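Local structure of tyrosine--tRNA ligase (Archaeoglobus fulgidus, 2CYB) at residues A[34-39]-A[172-177]; A[66-71]-A[105-110]; A[70-75]-A[111-116]; A[98-103]-A[313-318]. The protein catalyses the ATP-dependent attachment of tyrosine to tRNA(Tyr), forming tyrosyl-AMP as an intermediate before transferring the amino acid to the tRNA. All coordinates share one frame; numbering follows the deposited sequence.

Interaction 1: A[34-39]-A[172-177]. With TYR (tyrosine), chain C.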
loop_
_atom_site.group_PDB
_atom_site.type_symbol
_atom_site.label_atom_id
_atom_site.label_comp_id
_atom_site.label_asym_id
_atom_site.label_seq_id
_atom_site.Cartn_x
_atom_site.Cartn_y
_atom_site.Cartn_z
ATOM N N ARG A 34 -8.671 12.066 -24.976
ATOM C CA ARG A 34 -7.307 11.855 -24.517
ATOM C C ARG A 34 -7.067 10.379 -24.200
ATOM O O ARG A 34 -7.875 9.735 -23.521
ATOM C CB ARG A 34 -7.038 12.701 -23.268
ATOM C CG ARG A 34 -5.603 12.657 -22.775
ATOM C CD ARG A 34 -5.418 13.568 -21.574
ATOM N NE ARG A 34 -5.637 14.970 -21.919
ATOM C CZ ARG A 34 -5.521 15.985 -21.068
ATOM N NH1 ARG A 34 -5.187 15.767 -19.800
ATOM N NH2 ARG A 34 -5.736 17.225 -21.489
ATOM N N ALA A 35 -5.963 9.850 -24.716
ATOM C CA ALA A 35 -5.589 8.461 -24.485
ATOM C C ALA A 35 -4.154 8.420 -23.976
ATOM O O ALA A 35 -3.379 9.353 -24.192
ATOM C CB ALA A 35 -5.702 7.660 -25.776
ATOM N N TYR A 36 -3.803 7.341 -23.284
ATOM C CA TYR A 36 -2.446 7.193 -22.780
ATOM C C TYR A 36 -2.088 5.728 -22.645
ATOM O O TYR A 36 -2.936 4.850 -22.760
ATOM C CB TYR A 36 -2.285 7.846 -21.384
ATOM C CG TYR A 36 -2.450 6.903 -20.184
ATOM C CD1 TYR A 36 -1.458 6.819 -19.196
ATOM C CD2 TYR A 36 -3.600 6.125 -20.024
ATOM C CE1 TYR A 36 -1.611 5.987 -18.079
ATOM C CE2 TYR A 36 -3.765 5.289 -18.915
ATOM C CZ TYR A 36 -2.768 5.228 -17.947
ATOM O OH TYR A 36 -2.945 4.425 -16.843
ATOM N N VAL A 37 -0.807 5.503 -22.405
ATOM C CA VAL A 37 -0.272 4.185 -22.126
ATOM C C VAL A 37 0.790 4.508 -21.096
ATOM O O VAL A 37 1.460 5.548 -21.177
ATOM C CB VAL A 37 0.415 3.494 -23.330
ATOM C CG1 VAL A 37 0.986 2.138 -22.863
ATOM C CG2 VAL A 37 -0.580 3.258 -24.463
ATOM N N GLY A 38 0.925 3.639 -20.108
ATOM C CA GLY A 38 1.936 3.855 -19.098
ATOM C C GLY A 38 2.987 2.788 -19.261
ATOM O O GLY A 38 2.669 1.659 -19.634
ATOM N N TYR A 39 4.240 3.144 -19.000
ATOM C CA TYR A 39 5.339 2.191 -19.111
ATOM C C TYR A 39 6.290 2.258 -17.924
ATOM O O TYR A 39 6.715 3.343 -17.529
ATOM C CB TYR A 39 6.184 2.466 -20.359
ATOM C CG TYR A 39 5.452 2.422 -21.679
ATOM C CD1 TYR A 39 4.948 3.593 -22.257
ATOM C CD2 TYR A 39 5.308 1.223 -22.380
ATOM C CE1 TYR A 39 4.324 3.572 -23.503
ATOM C CE2 TYR A 39 4.681 1.193 -23.633
ATOM C CZ TYR A 39 4.196 2.375 -24.185
ATOM O OH TYR A 39 3.583 2.369 -25.420
ATOM N N ASP A 172 -9.315 9.662 -21.164
ATOM C CA ASP A 172 -10.629 9.175 -21.569
ATOM C C ASP A 172 -10.525 7.733 -22.040
ATOM O O ASP A 172 -11.454 6.942 -21.863
ATOM C CB ASP A 172 -11.190 10.038 -22.703
ATOM C CG ASP A 172 -11.356 11.481 -22.295
ATOM O OD1 ASP A 172 -10.694 12.360 -22.892
ATOM O OD2 ASP A 172 -12.145 11.729 -21.361
ATOM N N LEU A 173 -9.386 7.405 -22.643
ATOM C CA LEU A 173 -9.137 6.066 -23.164
ATOM C C LEU A 173 -7.822 5.497 -22.636
ATOM O O LEU A 173 -6.744 6.007 -22.940
ATOM C CB LEU A 173 -9.097 6.100 -24.698
ATOM C CG LEU A 173 -8.773 4.778 -25.405
ATOM C CD1 LEU A 173 -9.897 3.786 -25.182
ATOM C CD2 LEU A 173 -8.569 5.024 -26.891
ATOM N N ALA A 174 -7.921 4.441 -21.834
ATOM C CA ALA A 174 -6.734 3.786 -21.282
ATOM C C ALA A 174 -6.323 2.679 -22.252
ATOM O O ALA A 174 -7.092 1.760 -22.505
ATOM C CB ALA A 174 -7.053 3.185 -19.915
ATOM N N VAL A 175 -5.112 2.772 -22.782
ATOM C CA VAL A 175 -4.610 1.774 -23.717
ATOM C C VAL A 175 -3.549 0.908 -23.033
ATOM O O VAL A 175 -2.702 1.416 -22.300
ATOM C CB VAL A 175 -3.965 2.442 -24.956
ATOM C CG1 VAL A 175 -3.447 1.380 -25.908
ATOM C CG2 VAL A 175 -4.982 3.336 -25.665
ATOM N N GLY A 176 -3.601 -0.399 -23.270
ATOM C CA GLY A 176 -2.607 -1.277 -22.681
ATOM C C GLY A 176 -2.764 -2.696 -23.176
ATOM O O GLY A 176 -3.755 -3.024 -23.832
ATOM N N GLY A 177 -1.781 -3.539 -22.883
ATOM C CA GLY A 177 -1.892 -4.921 -23.294
ATOM C C GLY A 177 -3.063 -5.528 -22.542
ATOM O O GLY A 177 -3.491 -5.006 -21.510
HETATM N N TYR C . 1.139 -1.816 -15.619
HETATM C CA TYR C . 1.796 -1.411 -16.886
HETATM C C TYR C . 2.681 -2.530 -17.429
HETATM O O TYR C . 3.294 -2.323 -18.489
HETATM C CB TYR C . 2.616 -0.138 -16.649
HETATM C CG TYR C . 1.739 1.017 -16.231
HETATM C CD1 TYR C . 1.963 1.706 -15.038
HETATM C CD2 TYR C . 0.670 1.420 -17.042
HETATM C CE1 TYR C . 1.138 2.780 -14.662
HETATM C CE2 TYR C . -0.150 2.475 -16.682
HETATM C CZ TYR C . 0.087 3.155 -15.494
HETATM O OH TYR C . -0.722 4.213 -15.162
HETATM O OXT TYR C . 2.736 -3.605 -16.795
HETATM O O HOH W 1 -1.328 1.604 -19.956
#

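Interaction 2: A[66-71]-A[105-110]. With TYR (tyrosine), chain C.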
loop_
_atom_site.group_PDB
_atom_site.type_symbol
_atom_site.label_atom_id
_atom_site.label_comp_id
_atom_site.label_asym_id
_atom_site.label_seq_id
_atom_site.Cartn_x
_atom_site.Cartn_y
_atom_site.Cartn_z
ATOM N N ILE A 66 -2.468 12.638 -26.999
ATOM C CA ILE A 66 -1.718 11.500 -26.477
ATOM C C ILE A 66 -0.801 11.790 -25.302
ATOM O O ILE A 66 -0.010 12.735 -25.322
ATOM C CB ILE A 66 -0.850 10.846 -27.582
ATOM C CG1 ILE A 66 -1.727 10.406 -28.754
ATOM C CG2 ILE A 66 -0.091 9.651 -27.014
ATOM C CD1 ILE A 66 -2.795 9.405 -28.393
ATOM N N ILE A 67 -0.910 10.961 -24.270
ATOM C CA ILE A 67 -0.049 11.095 -23.108
ATOM C C ILE A 67 0.736 9.800 -22.943
ATOM O O ILE A 67 0.174 8.710 -23.042
ATOM C CB ILE A 67 -0.850 11.327 -21.811
ATOM C CG1 ILE A 67 -1.592 12.661 -21.883
ATOM C CG2 ILE A 67 0.094 11.312 -20.610
ATOM C CD1 ILE A 67 -2.366 12.984 -20.625
ATOM N N VAL A 68 2.038 9.921 -22.721
ATOM C CA VAL A 68 2.869 8.751 -22.489
ATOM C C VAL A 68 3.362 8.882 -21.061
ATOM O O VAL A 68 4.081 9.823 -20.729
ATOM C CB VAL A 68 4.092 8.695 -23.417
ATOM C CG1 VAL A 68 5.000 7.528 -23.014
ATOM C CG2 VAL A 68 3.643 8.529 -24.859
ATOM N N LEU A 69 2.961 7.947 -20.211
ATOM C CA LEU A 69 3.380 7.980 -18.818
ATOM C C LEU A 69 4.606 7.115 -18.577
ATOM O O LEU A 69 4.575 5.894 -18.771
ATOM C CB LEU A 69 2.244 7.507 -17.899
ATOM C CG LEU A 69 2.630 7.319 -16.420
ATOM C CD1 LEU A 69 3.008 8.663 -15.803
ATOM C CD2 LEU A 69 1.463 6.700 -15.669
ATOM N N LEU A 70 5.694 7.764 -18.183
ATOM C CA LEU A 70 6.918 7.064 -17.843
ATOM C C LEU A 70 6.669 6.832 -16.350
ATOM O O LEU A 70 6.909 7.705 -15.521
ATOM C CB LEU A 70 8.128 7.969 -18.083
ATOM C CG LEU A 70 8.315 8.365 -19.560
ATOM C CD1 LEU A 70 9.233 9.567 -19.683
ATOM C CD2 LEU A 70 8.883 7.191 -20.330
ATOM N N ALA A 71 6.149 5.653 -16.024
ATOM C CA ALA A 71 5.793 5.313 -14.651
ATOM C C ALA A 71 6.969 4.904 -13.782
ATOM O O ALA A 71 7.117 3.731 -13.448
ATOM C CB ALA A 71 4.730 4.193 -14.666
ATOM N N SER A 105 5.478 16.690 -30.354
ATOM C CA SER A 105 4.470 17.558 -30.943
ATOM C C SER A 105 3.200 16.729 -31.099
ATOM O O SER A 105 2.112 17.269 -31.289
ATOM C CB SER A 105 4.924 18.077 -32.309
ATOM O OG SER A 105 4.945 17.039 -33.273
ATOM N N ARG A 106 3.353 15.409 -31.008
ATOM C CA ARG A 106 2.229 14.489 -31.133
ATOM C C ARG A 106 1.870 13.821 -29.804
ATOM O O ARG A 106 0.765 13.300 -29.643
ATOM C CB ARG A 106 2.543 13.403 -32.170
ATOM C CG ARG A 106 2.708 13.912 -33.597
ATOM C CD ARG A 106 2.854 12.751 -34.579
ATOM N NE ARG A 106 2.925 13.188 -35.975
ATOM C CZ ARG A 106 1.963 13.854 -36.611
ATOM N NH1 ARG A 106 0.838 14.172 -35.986
ATOM N NH2 ARG A 106 2.124 14.197 -37.881
ATOM N N ALA A 107 2.798 13.840 -28.852
ATOM C CA ALA A 107 2.556 13.216 -27.555
ATOM C C ALA A 107 3.194 13.974 -26.390
ATOM O O ALA A 107 4.267 14.561 -26.528
ATOM C CB ALA A 107 3.067 11.781 -27.580
ATOM N N LYS A 108 2.525 13.942 -25.241
ATOM C CA LYS A 108 3.008 14.610 -24.036
ATOM C C LYS A 108 3.566 13.578 -23.063
ATOM O O LYS A 108 2.834 12.704 -22.594
ATOM C CB LYS A 108 1.863 15.371 -23.365
ATOM C CG LYS A 108 2.251 16.108 -22.084
ATOM C CD LYS A 108 1.055 16.855 -21.504
ATOM C CE LYS A 108 1.452 17.785 -20.369
ATOM N NZ LYS A 108 2.037 17.053 -19.214
ATOM N N PHE A 109 4.858 13.677 -22.761
ATOM C CA PHE A 109 5.481 12.748 -21.831
ATOM C C PHE A 109 5.359 13.250 -20.400
ATOM O O PHE A 109 5.611 14.423 -20.112
ATOM C CB PHE A 109 6.957 12.529 -22.188
ATOM C CG PHE A 109 7.161 11.800 -23.488
ATOM C CD1 PHE A 109 6.960 12.447 -24.704
ATOM C CD2 PHE A 109 7.504 10.451 -23.495
ATOM C CE1 PHE A 109 7.091 11.759 -25.907
ATOM C CE2 PHE A 109 7.638 9.751 -24.691
ATOM C CZ PHE A 109 7.430 10.404 -25.901
ATOM N N VAL A 110 4.951 12.353 -19.506
ATOM C CA VAL A 110 4.790 12.688 -18.096
ATOM C C VAL A 110 5.535 11.684 -17.221
ATOM O O VAL A 110 5.521 10.478 -17.485
ATOM C CB VAL A 110 3.290 12.690 -17.691
ATOM C CG1 VAL A 110 3.141 12.890 -16.184
ATOM C CG2 VAL A 110 2.558 13.795 -18.432
HETATM N N TYR C . 1.139 -1.816 -15.619
HETATM C CA TYR C . 1.796 -1.411 -16.886
HETATM C C TYR C . 2.681 -2.530 -17.429
HETATM O O TYR C . 3.294 -2.323 -18.489
HETATM C CB TYR C . 2.616 -0.138 -16.649
HETATM C CG TYR C . 1.739 1.017 -16.231
HETATM C CD1 TYR C . 1.963 1.706 -15.038
HETATM C CD2 TYR C . 0.670 1.420 -17.042
HETATM C CE1 TYR C . 1.138 2.780 -14.662
HETATM C CE2 TYR C . -0.150 2.475 -16.682
HETATM C CZ TYR C . 0.087 3.155 -15.494
HETATM O OH TYR C . -0.722 4.213 -15.162
HETATM O OXT TYR C . 2.736 -3.605 -16.795
HETATM O O HOH W 2 -1.366 14.343 -28.881
#

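Interaction 3: A[70-75]-A[111-116]. With TYR (tyrosine), chain C.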
loop_
_atom_site.group_PDB
_atom_site.type_symbol
_atom_site.label_atom_id
_atom_site.label_comp_id
_atom_site.label_asym_id
_atom_site.label_seq_id
_atom_site.Cartn_x
_atom_site.Cartn_y
_atom_site.Cartn_z
ATOM N N LEU A 70 5.694 7.764 -18.183
ATOM C CA LEU A 70 6.918 7.064 -17.843
ATOM C C LEU A 70 6.669 6.832 -16.350
ATOM O O LEU A 70 6.909 7.705 -15.521
ATOM C CB LEU A 70 8.128 7.969 -18.083
ATOM C CG LEU A 70 8.315 8.365 -19.560
ATOM C CD1 LEU A 70 9.233 9.567 -19.683
ATOM C CD2 LEU A 70 8.883 7.191 -20.330
ATOM N N ALA A 71 6.149 5.653 -16.024
ATOM C CA ALA A 71 5.793 5.313 -14.651
ATOM C C ALA A 71 6.969 4.904 -13.782
ATOM O O ALA A 71 7.117 3.731 -13.448
ATOM C CB ALA A 71 4.730 4.193 -14.666
ATOM N N ASP A 72 7.792 5.872 -13.380
ATOM C CA ASP A 72 8.964 5.568 -12.575
ATOM C C ASP A 72 8.661 5.010 -11.190
ATOM O O ASP A 72 9.362 4.124 -10.722
ATOM C CB ASP A 72 9.880 6.802 -12.451
ATOM C CG ASP A 72 9.147 8.047 -11.973
ATOM O OD1 ASP A 72 9.839 9.023 -11.613
ATOM O OD2 ASP A 72 7.896 8.072 -11.969
ATOM N N ILE A 73 7.632 5.530 -10.529
ATOM C CA ILE A 73 7.280 5.020 -9.208
ATOM C C ILE A 73 6.783 3.576 -9.348
ATOM O O ILE A 73 7.123 2.722 -8.535
ATOM C CB ILE A 73 6.183 5.866 -8.552
ATOM C CG1 ILE A 73 6.656 7.321 -8.424
ATOM C CG2 ILE A 73 5.830 5.293 -7.186
ATOM C CD1 ILE A 73 7.933 7.485 -7.653
ATOM N N HIS A 74 5.989 3.304 -10.381
ATOM C CA HIS A 74 5.504 1.940 -10.595
ATOM C C HIS A 74 6.669 0.971 -10.785
ATOM O O HIS A 74 6.666 -0.140 -10.238
ATOM C CB HIS A 74 4.570 1.870 -11.806
ATOM C CG HIS A 74 3.178 2.324 -11.510
ATOM N ND1 HIS A 74 2.822 3.654 -11.468
ATOM C CD2 HIS A 74 2.064 1.622 -11.189
ATOM C CE1 HIS A 74 1.546 3.754 -11.136
ATOM N NE2 HIS A 74 1.063 2.537 -10.961
ATOM N N ALA A 75 7.662 1.398 -11.560
ATOM C CA ALA A 75 8.848 0.587 -11.811
ATOM C C ALA A 75 9.537 0.295 -10.478
ATOM O O ALA A 75 10.021 -0.814 -10.236
ATOM C CB ALA A 75 9.800 1.331 -12.751
ATOM N N LEU A 111 6.213 12.191 -16.198
ATOM C CA LEU A 111 6.927 11.332 -15.261
ATOM C C LEU A 111 5.982 11.119 -14.081
ATOM O O LEU A 111 5.473 12.079 -13.505
ATOM C CB LEU A 111 8.214 12.001 -14.766
ATOM C CG LEU A 111 9.563 11.326 -15.035
ATOM C CD1 LEU A 111 10.648 12.089 -14.288
ATOM C CD2 LEU A 111 9.552 9.874 -14.583
ATOM N N GLY A 112 5.734 9.864 -13.730
ATOM C CA GLY A 112 4.844 9.585 -12.616
ATOM C C GLY A 112 5.172 10.389 -11.366
ATOM O O GLY A 112 4.277 10.975 -10.752
ATOM N N SER A 113 6.446 10.427 -10.993
ATOM C CA SER A 113 6.857 11.161 -9.799
ATOM C C SER A 113 6.453 12.639 -9.829
ATOM O O SER A 113 6.487 13.311 -8.803
ATOM C CB SER A 113 8.371 11.031 -9.591
ATOM O OG SER A 113 9.093 11.334 -10.774
ATOM N N GLU A 114 6.066 13.142 -11.000
ATOM C CA GLU A 114 5.644 14.542 -11.140
ATOM C C GLU A 114 4.371 14.878 -10.360
ATOM O O GLU A 114 4.160 16.029 -9.962
ATOM C CB GLU A 114 5.385 14.884 -12.611
ATOM C CG GLU A 114 6.604 15.101 -13.477
ATOM C CD GLU A 114 6.218 15.455 -14.914
ATOM O OE1 GLU A 114 5.273 16.253 -15.094
ATOM O OE2 GLU A 114 6.856 14.943 -15.858
ATOM N N TYR A 115 3.513 13.882 -10.158
ATOM C CA TYR A 115 2.261 14.108 -9.453
ATOM C C TYR A 115 1.847 12.989 -8.496
ATOM O O TYR A 115 0.953 13.183 -7.679
ATOM C CB TYR A 115 1.132 14.302 -10.464
ATOM C CG TYR A 115 0.866 13.053 -11.282
ATOM C CD1 TYR A 115 1.621 12.765 -12.420
ATOM C CD2 TYR A 115 -0.116 12.137 -10.891
ATOM C CE1 TYR A 115 1.402 11.593 -13.160
ATOM C CE2 TYR A 115 -0.340 10.961 -11.617
ATOM C CZ TYR A 115 0.421 10.697 -12.751
ATOM O OH TYR A 115 0.197 9.539 -13.477
ATOM N N GLN A 116 2.477 11.822 -8.594
ATOM C CA GLN A 116 2.087 10.699 -7.734
ATOM C C GLN A 116 2.455 10.816 -6.254
ATOM O O GLN A 116 2.123 9.932 -5.466
ATOM C CB GLN A 116 2.628 9.386 -8.312
ATOM C CG GLN A 116 2.040 9.086 -9.673
ATOM C CD GLN A 116 2.690 7.898 -10.365
ATOM O OE1 GLN A 116 3.881 7.630 -10.197
ATOM N NE2 GLN A 116 1.908 7.194 -11.166
HETATM N N TYR C . 1.139 -1.816 -15.619
HETATM C CA TYR C . 1.796 -1.411 -16.886
HETATM C C TYR C . 2.681 -2.530 -17.429
HETATM O O TYR C . 3.294 -2.323 -18.489
HETATM C CB TYR C . 2.616 -0.138 -16.649
HETATM C CG TYR C . 1.739 1.017 -16.231
HETATM C CD1 TYR C . 1.963 1.706 -15.038
HETATM C CD2 TYR C . 0.670 1.420 -17.042
HETATM C CE1 TYR C . 1.138 2.780 -14.662
HETATM C CE2 TYR C . -0.150 2.475 -16.682
HETATM C CZ TYR C . 0.087 3.155 -15.494
HETATM O OH TYR C . -0.722 4.213 -15.162
HETATM O OXT TYR C . 2.736 -3.605 -16.795
HETATM O O HOH W 3 4.732 5.659 -11.719
#

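Interaction 4: A[98-103]-A[313-318]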
loop_
_atom_site.group_PDB
_atom_site.type_symbol
_atom_site.label_atom_id
_atom_site.label_comp_id
_atom_site.label_asym_id
_atom_site.label_seq_id
_atom_site.Cartn_x
_atom_site.Cartn_y
_atom_site.Cartn_z
ATOM N N ILE A 98 10.250 8.848 -28.729
ATOM C CA ILE A 98 10.242 9.963 -29.670
ATOM C C ILE A 98 10.783 9.450 -31.001
ATOM O O ILE A 98 10.165 9.629 -32.055
ATOM C CB ILE A 98 11.141 11.120 -29.180
ATOM C CG1 ILE A 98 10.569 11.711 -27.890
ATOM C CG2 ILE A 98 11.244 12.199 -30.260
ATOM C CD1 ILE A 98 11.427 12.788 -27.274
ATOM N N ALA A 99 11.937 8.794 -30.931
ATOM C CA ALA A 99 12.594 8.240 -32.107
ATOM C C ALA A 99 11.720 7.238 -32.859
ATOM O O ALA A 99 11.885 7.055 -34.060
ATOM C CB ALA A 99 13.907 7.588 -31.701
ATOM N N LEU A 100 10.794 6.591 -32.155
ATOM C CA LEU A 100 9.904 5.619 -32.783
ATOM C C LEU A 100 8.723 6.292 -33.476
ATOM O O LEU A 100 7.929 5.635 -34.153
ATOM C CB LEU A 100 9.380 4.622 -31.751
ATOM C CG LEU A 100 10.374 3.600 -31.200
ATOM C CD1 LEU A 100 9.681 2.754 -30.142
ATOM C CD2 LEU A 100 10.901 2.719 -32.328
ATOM N N GLY A 101 8.602 7.603 -33.296
ATOM C CA GLY A 101 7.512 8.319 -33.924
ATOM C C GLY A 101 6.662 9.141 -32.977
ATOM O O GLY A 101 5.880 9.981 -33.419
ATOM N N LEU A 102 6.793 8.902 -31.676
ATOM C CA LEU A 102 6.014 9.664 -30.710
ATOM C C LEU A 102 6.724 10.961 -30.330
ATOM O O LEU A 102 7.077 11.172 -29.166
ATOM C CB LEU A 102 5.738 8.828 -29.454
ATOM C CG LEU A 102 4.663 7.747 -29.590
ATOM C CD1 LEU A 102 4.553 6.956 -28.294
ATOM C CD2 LEU A 102 3.328 8.397 -29.928
ATOM N N ASP A 103 6.928 11.829 -31.321
ATOM C CA ASP A 103 7.592 13.110 -31.096
ATOM C C ASP A 103 6.777 13.992 -30.157
ATOM O O ASP A 103 5.557 13.851 -30.050
ATOM C CB ASP A 103 7.827 13.826 -32.430
ATOM C CG ASP A 103 6.559 13.977 -33.241
ATOM O OD1 ASP A 103 5.659 14.730 -32.811
ATOM O OD2 ASP A 103 6.459 13.334 -34.307
ATOM N N GLU A 313 16.564 0.955 -37.966
ATOM C CA GLU A 313 17.646 1.791 -38.469
ATOM C C GLU A 313 17.194 3.242 -38.451
ATOM O O GLU A 313 17.917 4.122 -37.988
ATOM C CB GLU A 313 18.030 1.378 -39.893
ATOM C CG GLU A 313 19.071 0.278 -39.945
ATOM C CD GLU A 313 20.415 0.730 -39.398
ATOM O OE1 GLU A 313 21.021 1.652 -39.990
ATOM O OE2 GLU A 313 20.864 0.169 -38.376
ATOM N N ASP A 314 15.990 3.484 -38.955
ATOM C CA ASP A 314 15.435 4.826 -38.977
ATOM C C ASP A 314 15.283 5.338 -37.543
ATOM O O ASP A 314 15.542 6.508 -37.258
ATOM C CB ASP A 314 14.075 4.816 -39.673
ATOM C CG ASP A 314 13.424 6.181 -39.693
ATOM O OD1 ASP A 314 13.999 7.108 -40.303
ATOM O OD2 ASP A 314 12.335 6.327 -39.097
ATOM N N ALA A 315 14.866 4.454 -36.641
ATOM C CA ALA A 315 14.684 4.824 -35.242
ATOM C C ALA A 315 16.005 5.306 -34.658
ATOM O O ALA A 315 16.068 6.352 -34.013
ATOM C CB ALA A 315 14.150 3.629 -34.443
ATOM N N ARG A 316 17.063 4.538 -34.887
ATOM C CA ARG A 316 18.380 4.900 -34.385
ATOM C C ARG A 316 18.849 6.207 -35.015
ATOM O O ARG A 316 19.464 7.042 -34.351
ATOM C CB ARG A 316 19.373 3.767 -34.666
ATOM C CG ARG A 316 19.279 2.632 -33.650
ATOM C CD ARG A 316 20.034 1.387 -34.088
ATOM N NE ARG A 316 19.354 0.699 -35.182
ATOM C CZ ARG A 316 19.712 -0.488 -35.661
ATOM N NH1 ARG A 316 19.030 -1.031 -36.659
ATOM N NH2 ARG A 316 20.747 -1.134 -35.143
ATOM N N LYS A 317 18.542 6.388 -36.295
ATOM C CA LYS A 317 18.913 7.601 -37.013
ATOM C C LYS A 317 18.330 8.816 -36.295
ATOM O O LYS A 317 19.031 9.796 -36.051
ATOM C CB LYS A 317 18.384 7.545 -38.447
ATOM C CG LYS A 317 18.699 8.767 -39.296
ATOM C CD LYS A 317 17.969 8.690 -40.632
ATOM C CE LYS A 317 18.298 9.877 -41.521
ATOM N NZ LYS A 317 19.736 9.896 -41.908
ATOM N N ARG A 318 17.043 8.747 -35.964
ATOM C CA ARG A 318 16.374 9.840 -35.269
ATOM C C ARG A 318 16.948 9.952 -33.865
ATOM O O ARG A 318 17.214 11.046 -33.372
ATOM C CB ARG A 318 14.868 9.583 -35.176
ATOM C CG ARG A 318 14.138 9.574 -36.505
ATOM C CD ARG A 318 12.665 9.245 -36.309
ATOM N NE ARG A 318 11.956 9.136 -37.580
ATOM C CZ ARG A 318 10.677 8.788 -37.700
ATOM N NH1 ARG A 318 10.118 8.715 -38.902
ATOM N NH2 ARG A 318 9.957 8.511 -36.621
#

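Interaction 1: A[34-39]-A[172-177]
Y36 and A174 are paired on neighbouring parallel strands of the Rossmann fold of this class I synthetase, and the Y36 side chain shows how a sheet can present a substrate-binding group. Its CB, on the same face of the sheet as A174, packs against I67 O of the adjoining strand 65-70. The first torsion, 95°, is well away from a staggered value and decides where CG turns from there. CD2 comes near A174 CA and CE2 touches A174 CB at 4.0 Å, both at the ring edge. On the other side, CE1 approaches the hydroxyl OH of the bound tyrosine at 3.5 Å. At the tip, Y36 OH meets that same ligand OH at 2.8 Å, in the plane of the Y36 ring; the two hydroxyls are hydrogen-bonded, with the direction of the proton unsettled. D165 and Y158 also bond the ligand.

The backbone of Y36 is held to the neighbouring strand by two bonds: Y36 N donates to L173 O, and V175 N donates to Y36 O at 3.0 Å. On the opposite face A35 CB rests against L173 CB at 3.9 Å. Farther along, V37 CG2 touches V175 CB, and a water bridges G38 N and V175 O. At the strand start, R34 O accepts from both D172 N and L173 N, while D172 OD1, also salt-bridged to K30, takes R34 N on its anti lone pair at 2.9 Å.

Interaction 2: A[66-71]-A[105-110]
The outer pair of parallel strands in the Rossmann sheet, 65-70 and the outermost strand 108-111, meets here through V68 and F109, whose side chains lie side by side and point the same way. V68 CB sits over the F109 ring face, 4.2 Å from its centroid and 27° off the normal, a CH-pi contact. V68 CG1, anti to its own backbone N, adds a touch on F109 CE2 at 3.8 Å. L70 CD1 comes to the edge of the same ring at CD2, while K94, F97 and I98 of helix 83-99 also pack on F109.

Four backbone hydrogen bonds hold the strands in register: K108 N to I66 O, V68 N to K108 O, V110 N to V68 O and L70 N to V110 O, the first at 2.8 Å and close to straight at 171°. On the other face I67 CG2 meets V110 CG2 at 4.1 Å, the two side chains crossing obliquely. L69 reaches both ways from this face: its CD1 lies against V110 O at 3.5 Å, and its CD2 touches the OH of the bound tyrosine at 3.3 Å. At the start of the pairing, a water accepts from I66 N and donates to R106 O. Two adjacent parallel strands joined through intervening helices form a beta-alpha-beta crossover, the building unit of the Rossmann fold in class I synthetases.

Interaction 3: A[70-75]-A[111-116]
D72 and L111 cross at about a right angle, with L111 CD2 pressed against D72 OD1 at a tight 3.1 Å. The first torsion of D72, 52°, wedges CG between its own backbone N and carbonyl carbon, the crowded position, and from there both carboxylate oxygens meet S113. S113 OG donates to the syn lone pair of OD1 at 2.6 Å, and S113 N donates to the syn lone pair of OD2 at 2.9 Å, so a single residue grips both oxygens and should restrict the rotation of the group.

These side chains meet where a Rossmann strand, 65-70, gives way to helix 72-77, with A71 as N-cap. L70 O accepts from D72 N and G112 N, which approach from opposite faces of its carbonyl plane. I73 and Q116 slide past each other in opposite directions, Q116 OE1 lying 3.3 Å from I73 CG1. The Q116 and H74 side chains cross at about a right angle, with the amide plane 49° from the imidazole; Q116 NE2 comes to the ring edge, 3.5 Å from H74 CE1, and is hydrogen-bonded to D165. A water accepts from H74 N, donates to Q116 OE1 and is also hydrogen-bonded to H74 ND1. One face of the H74 ring carries CE1 of the bound tyrosine over its centre, 3.5 Å above the plane.

Interaction 4: A[98-103]-A[313-318]
A99 and A315 bring the end of helix 83-99, closed by a Schellman motif, against the long C-terminal helix 297-319, their small side chains permitting close approach. A99 CB lies 3.4 Å from A315 O, and L100 CD2 touches A315 CB at 4.0 Å. No hydrogen bond links the two segments; the remaining contact comes from R318, which is extended from CG to NE and runs over the helix terminus. Its CB meets A99 CB, its CD comes within 3.2 Å of A99 O, and its NH2 reaches G101 CA at 3.6 Å.

The next shell explains how these groups are set. G101 leaves the helix with a positive phi of 126° and its N bonds back to I98 O, which brings G101 to the edge of the R318 guanidinium. The partial negative charge of the helix-end carbonyls may favour the nearby guanidinium, although no hydrogen bond forms. Farther out, M50 of helix 47-61 packs on L100, while V53, L56 and M57 of that helix meet L102, so the turn that meets the C-terminal helix is itself packed on helix 47-61. Within helix 297-319, D314 pairs with R318 by charge alone: its OD2 sits 3.2 Å from R318 NE, above one face of the guanidinium.

Interactions 1 and 2 belong to one sheet: strands 34-39 and 65-70 are neighbours in it, and the two contact centres lie about 10 Å apart. Interaction 3 shares L70 and A71 with interaction 2, carrying on into helix 72-77, with centres about 12 Å apart. All three touch the bound tyrosine, contributing pocket residues from both strands and the start of that helix. Along the chain, interactions 2 and 3 fall between the segments of interaction 1; those of interaction 4 alternate with all three, 313-318 coming last. Interaction 4, centred about 21 Å from interaction 1, lies away from the pocket; its 98-103 turn packs on the edge strand through L102 and F109, linking the C-terminal helix to the sheet indirectly.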